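Local coordinates for protein malate dehydrogenase (Aeropyrum pernix, PDB 2D4A) that catalyses the reversible oxidation of malate to oxaloacetate with either NAD or NADP as cofactor, and can also oxidise tartrate, at residues B[88-97]-B[116-126]. Sequence-based numbering, arbitrary orientation.
Sequences LLEANANTMA and TNPVDAMTYVM
Met122 drops its side chain knob-into-hole among Leu89, Asn92, Ala93 and Met96, locking together two helices of the Rossmann-type NAD-binding domain that flank strand 111-114 in sequence. Its SD lies 3.5 Å from Met96 CG, the two methionines crossing at about a right angle, while its CE ends 3.8 Å from Leu89 CD1. Met122 starts with CG anti to its carbonyl carbon (chi1 -65°) and bends at chi2 and chi3, which curls the thioether against the neighbouring helix. The short helical segments run in roughly the same direction, at 32°, their axes coming within 9.0 Å. Nearer the start of helix 119-130, Leu89 CD1 packs 3.7 Å from Ala121 CB; farther along, Met126 CE comes up to the sulfur of Met96.

The polar link is made where the chain leaves strand 111-114. Asn92 ND2 donates to Asn117 O at 2.9 Å, arriving almost head-on to the carbonyl but bent at the hydrogen (137°). Thr116 CG2 lies over one flat face of the Asn92 amide, 3.5 Å from Asn92 CG. Asn92 OD1 accepts from Ile77 N, so both ends of this buried amide are used and its rotation is fixed. With an alanine here, Asn117 O and Ile77 N would probably each lose this partner, and the turn carrying Asn117 would be freer to shift. Asn92, Thr116 and Asn117 are predicted to contact NADP, and Asn117 also the substrate, so the bond probably helps hold helix 86-106 to the presumed cofactor loop.

Leu302 covers Leu89 and Val125, and Leu306 covers Ala93. Asn117 OD1 forms an Asx turn with Val119 N, and a cis peptide precedes Pro118 at the N-cap. The same OD1, though less surely placed, makes a weak hydrogen bond with ND1 of His172, the probable proton acceptor, whose backbone N is hydrogen-bonded to Asp120 OD1.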
loop_
_atom_site.group_PDB
_atom_site.type_symbol
_atom_site.label_atom_id
_atom_site.label_comp_id
_atom_site.label_asym_id
_atom_site.label_seq_id
_atom_site.Cartn_x
_atom_site.Cartn_y
_atom_site.Cartn_z
ATOM N N LEU B 88 20.179 13.505 30.392
ATOM C CA LEU B 88 19.829 12.722 29.209
ATOM C C LEU B 88 20.997 12.920 28.226
ATOM O O LEU B 88 21.689 11.971 27.850
ATOM C CB LEU B 88 18.534 13.268 28.606
ATOM C CG LEU B 88 17.957 12.527 27.408
ATOM C CD1 LEU B 88 17.076 11.393 27.912
ATOM C CD2 LEU B 88 17.143 13.482 26.553
ATOM N N LEU B 89 21.203 14.180 27.855
ATOM C CA LEU B 89 22.261 14.629 26.961
ATOM C C LEU B 89 23.584 13.859 27.030
ATOM O O LEU B 89 24.030 13.267 26.047
ATOM C CB LEU B 89 22.524 16.108 27.242
ATOM C CG LEU B 89 23.525 16.908 26.402
ATOM C CD1 LEU B 89 23.054 16.980 24.960
ATOM C CD2 LEU B 89 23.651 18.321 26.991
ATOM N N GLU B 90 24.158 13.746 28.235
ATOM C CA GLU B 90 25.482 13.186 28.471
ATOM C C GLU B 90 25.382 11.677 28.291
ATOM O O GLU B 90 26.274 11.046 27.730
ATOM C CB GLU B 90 25.941 13.533 29.889
ATOM C CG GLU B 90 27.375 13.148 30.201
ATOM C CD GLU B 90 27.904 13.863 31.427
ATOM O OE1 GLU B 90 27.885 15.114 31.422
ATOM O OE2 GLU B 90 28.337 13.180 32.386
ATOM N N ALA B 91 24.275 11.113 28.766
ATOM C CA ALA B 91 24.020 9.686 28.650
ATOM C C ALA B 91 23.968 9.286 27.167
ATOM O O ALA B 91 24.753 8.449 26.720
ATOM C CB ALA B 91 22.702 9.334 29.345
ATOM N N ASN B 92 23.056 9.899 26.409
ATOM C CA ASN B 92 22.891 9.605 24.985
ATOM C C ASN B 92 24.126 9.963 24.143
ATOM O O ASN B 92 24.401 9.320 23.113
ATOM C CB ASN B 92 21.629 10.299 24.444
ATOM C CG ASN B 92 20.338 9.657 24.970
ATOM O OD1 ASN B 92 20.286 8.447 25.203
ATOM N ND2 ASN B 92 19.299 10.459 25.139
ATOM N N ALA B 93 24.872 10.977 24.590
ATOM C CA ALA B 93 26.097 11.391 23.912
ATOM C C ALA B 93 27.080 10.228 23.984
ATOM O O ALA B 93 27.756 9.915 23.007
ATOM C CB ALA B 93 26.688 12.620 24.588
ATOM N N ASN B 94 27.151 9.577 25.141
ATOM C CA ASN B 94 28.055 8.449 25.289
ATOM C C ASN B 94 27.628 7.320 24.386
ATOM O O ASN B 94 28.457 6.662 23.764
ATOM C CB ASN B 94 28.087 7.977 26.736
ATOM C CG ASN B 94 28.833 8.939 27.630
ATOM O OD1 ASN B 94 30.058 9.065 27.534
ATOM N ND2 ASN B 94 28.102 9.639 28.496
ATOM N N THR B 95 26.326 7.096 24.306
ATOM C CA THR B 95 25.814 6.042 23.452
ATOM C C THR B 95 26.203 6.301 22.002
ATOM O O THR B 95 26.739 5.421 21.329
ATOM C CB THR B 95 24.300 5.962 23.556
ATOM O OG1 THR B 95 23.945 5.592 24.893
ATOM C CG2 THR B 95 23.757 4.938 22.582
ATOM N N MET B 96 25.929 7.512 21.527
ATOM C CA MET B 96 26.255 7.881 20.157
ATOM C C MET B 96 27.736 7.604 19.855
ATOM O O MET B 96 28.053 6.930 18.885
ATOM C CB MET B 96 25.908 9.359 19.915
ATOM C CG MET B 96 24.411 9.708 20.086
ATOM S SD MET B 96 23.292 8.819 18.966
ATOM C CE MET B 96 22.922 7.366 19.934
ATOM N N ALA B 97 28.631 8.118 20.695
ATOM C CA ALA B 97 30.066 7.914 20.518
ATOM C C ALA B 97 30.370 6.437 20.366
ATOM O O ALA B 97 30.999 5.997 19.403
ATOM C CB ALA B 97 30.828 8.462 21.711
ATOM N N THR B 116 17.618 9.790 18.312
ATOM C CA THR B 116 17.990 10.080 19.687
ATOM C C THR B 116 17.997 11.570 20.015
ATOM O O THR B 116 18.501 12.384 19.236
ATOM C CB THR B 116 19.378 9.494 20.024
ATOM O OG1 THR B 116 19.495 8.181 19.466
ATOM C CG2 THR B 116 19.565 9.405 21.534
ATOM N N ASN B 117 17.443 11.917 21.180
ATOM C CA ASN B 117 17.360 13.309 21.639
ATOM C C ASN B 117 18.320 13.625 22.786
ATOM O O ASN B 117 18.605 12.768 23.618
ATOM C CB ASN B 117 15.930 13.633 22.068
ATOM C CG ASN B 117 15.033 13.952 20.900
ATOM O OD1 ASN B 117 15.342 14.824 20.097
ATOM N ND2 ASN B 117 13.913 13.258 20.804
ATOM N N PRO B 118 18.830 14.868 22.851
ATOM C CA PRO B 118 18.590 15.976 21.915
ATOM C C PRO B 118 19.209 15.738 20.530
ATOM O O PRO B 118 20.429 15.777 20.380
ATOM C CB PRO B 118 19.233 17.175 22.630
ATOM C CG PRO B 118 19.116 16.819 24.062
ATOM C CD PRO B 118 19.501 15.358 24.065
ATOM N N VAL B 119 18.369 15.523 19.521
ATOM C CA VAL B 119 18.838 15.242 18.160
ATOM C C VAL B 119 19.985 16.109 17.643
ATOM O O VAL B 119 20.985 15.601 17.134
ATOM C CB VAL B 119 17.689 15.338 17.125
ATOM C CG1 VAL B 119 18.091 14.633 15.838
ATOM C CG2 VAL B 119 16.437 14.708 17.673
ATOM N N ASP B 120 19.835 17.420 17.764
ATOM C CA ASP B 120 20.852 18.355 17.296
ATOM C C ASP B 120 22.218 18.064 17.903
ATOM O O ASP B 120 23.212 17.936 17.183
ATOM C CB ASP B 120 20.394 19.774 17.612
ATOM C CG ASP B 120 19.041 20.073 17.005
ATOM O OD1 ASP B 120 18.071 20.281 17.765
ATOM O OD2 ASP B 120 18.958 20.079 15.758
ATOM N N ALA B 121 22.268 17.958 19.224
ATOM C CA ALA B 121 23.521 17.662 19.894
ATOM C C ALA B 121 24.012 16.265 19.499
ATOM O O ALA B 121 25.195 16.076 19.230
ATOM C CB ALA B 121 23.339 17.751 21.399
ATOM N N MET B 122 23.096 15.297 19.452
ATOM C CA MET B 122 23.445 13.925 19.102
ATOM C C MET B 122 23.974 13.849 17.680
ATOM O O MET B 122 24.930 13.127 17.399
ATOM C CB MET B 122 22.231 13.006 19.244
ATOM C CG MET B 122 21.708 12.849 20.670
ATOM S SD MET B 122 22.978 12.312 21.868
ATOM C CE MET B 122 23.330 13.880 22.723
ATOM N N THR B 123 23.346 14.588 16.774
ATOM C CA THR B 123 23.786 14.606 15.389
ATOM C C THR B 123 25.211 15.149 15.341
ATOM O O THR B 123 26.043 14.660 14.583
ATOM C CB THR B 123 22.875 15.497 14.540
ATOM O OG1 THR B 123 21.537 14.986 14.588
ATOM C CG2 THR B 123 23.351 15.533 13.096
ATOM N N TYR B 124 25.483 16.155 16.167
ATOM C CA TYR B 124 26.802 16.771 16.235
ATOM C C TYR B 124 27.860 15.745 16.648
ATOM O O TYR B 124 28.845 15.540 15.943
ATOM C CB TYR B 124 26.772 17.942 17.224
ATOM C CG TYR B 124 28.022 18.796 17.247
ATOM C CD1 TYR B 124 29.166 18.377 17.926
ATOM C CD2 TYR B 124 28.055 20.035 16.593
ATOM C CE1 TYR B 124 30.310 19.168 17.957
ATOM C CE2 TYR B 124 29.195 20.836 16.615
ATOM C CZ TYR B 124 30.318 20.392 17.301
ATOM O OH TYR B 124 31.456 21.164 17.322
ATOM N N VAL B 125 27.650 15.093 17.784
ATOM C CA VAL B 125 28.594 14.094 18.274
ATOM C C VAL B 125 28.824 12.969 17.260
ATOM O O VAL B 125 29.963 12.564 17.013
ATOM C CB VAL B 125 28.099 13.489 19.611
ATOM C CG1 VAL B 125 28.897 12.249 19.960
ATOM C CG2 VAL B 125 28.226 14.527 20.719
ATOM N N MET B 126 27.740 12.461 16.682
ATOM C CA MET B 126 27.820 11.385 15.692
ATOM C C MET B 126 28.609 11.816 14.438
ATOM O O MET B 126 29.367 11.031 13.867
ATOM C CB MET B 126 26.402 10.941 15.304
ATOM C CG MET B 126 26.345 9.814 14.281
ATOM S SD MET B 126 27.042 8.282 14.892
ATOM C CE MET B 126 25.645 7.659 15.810
#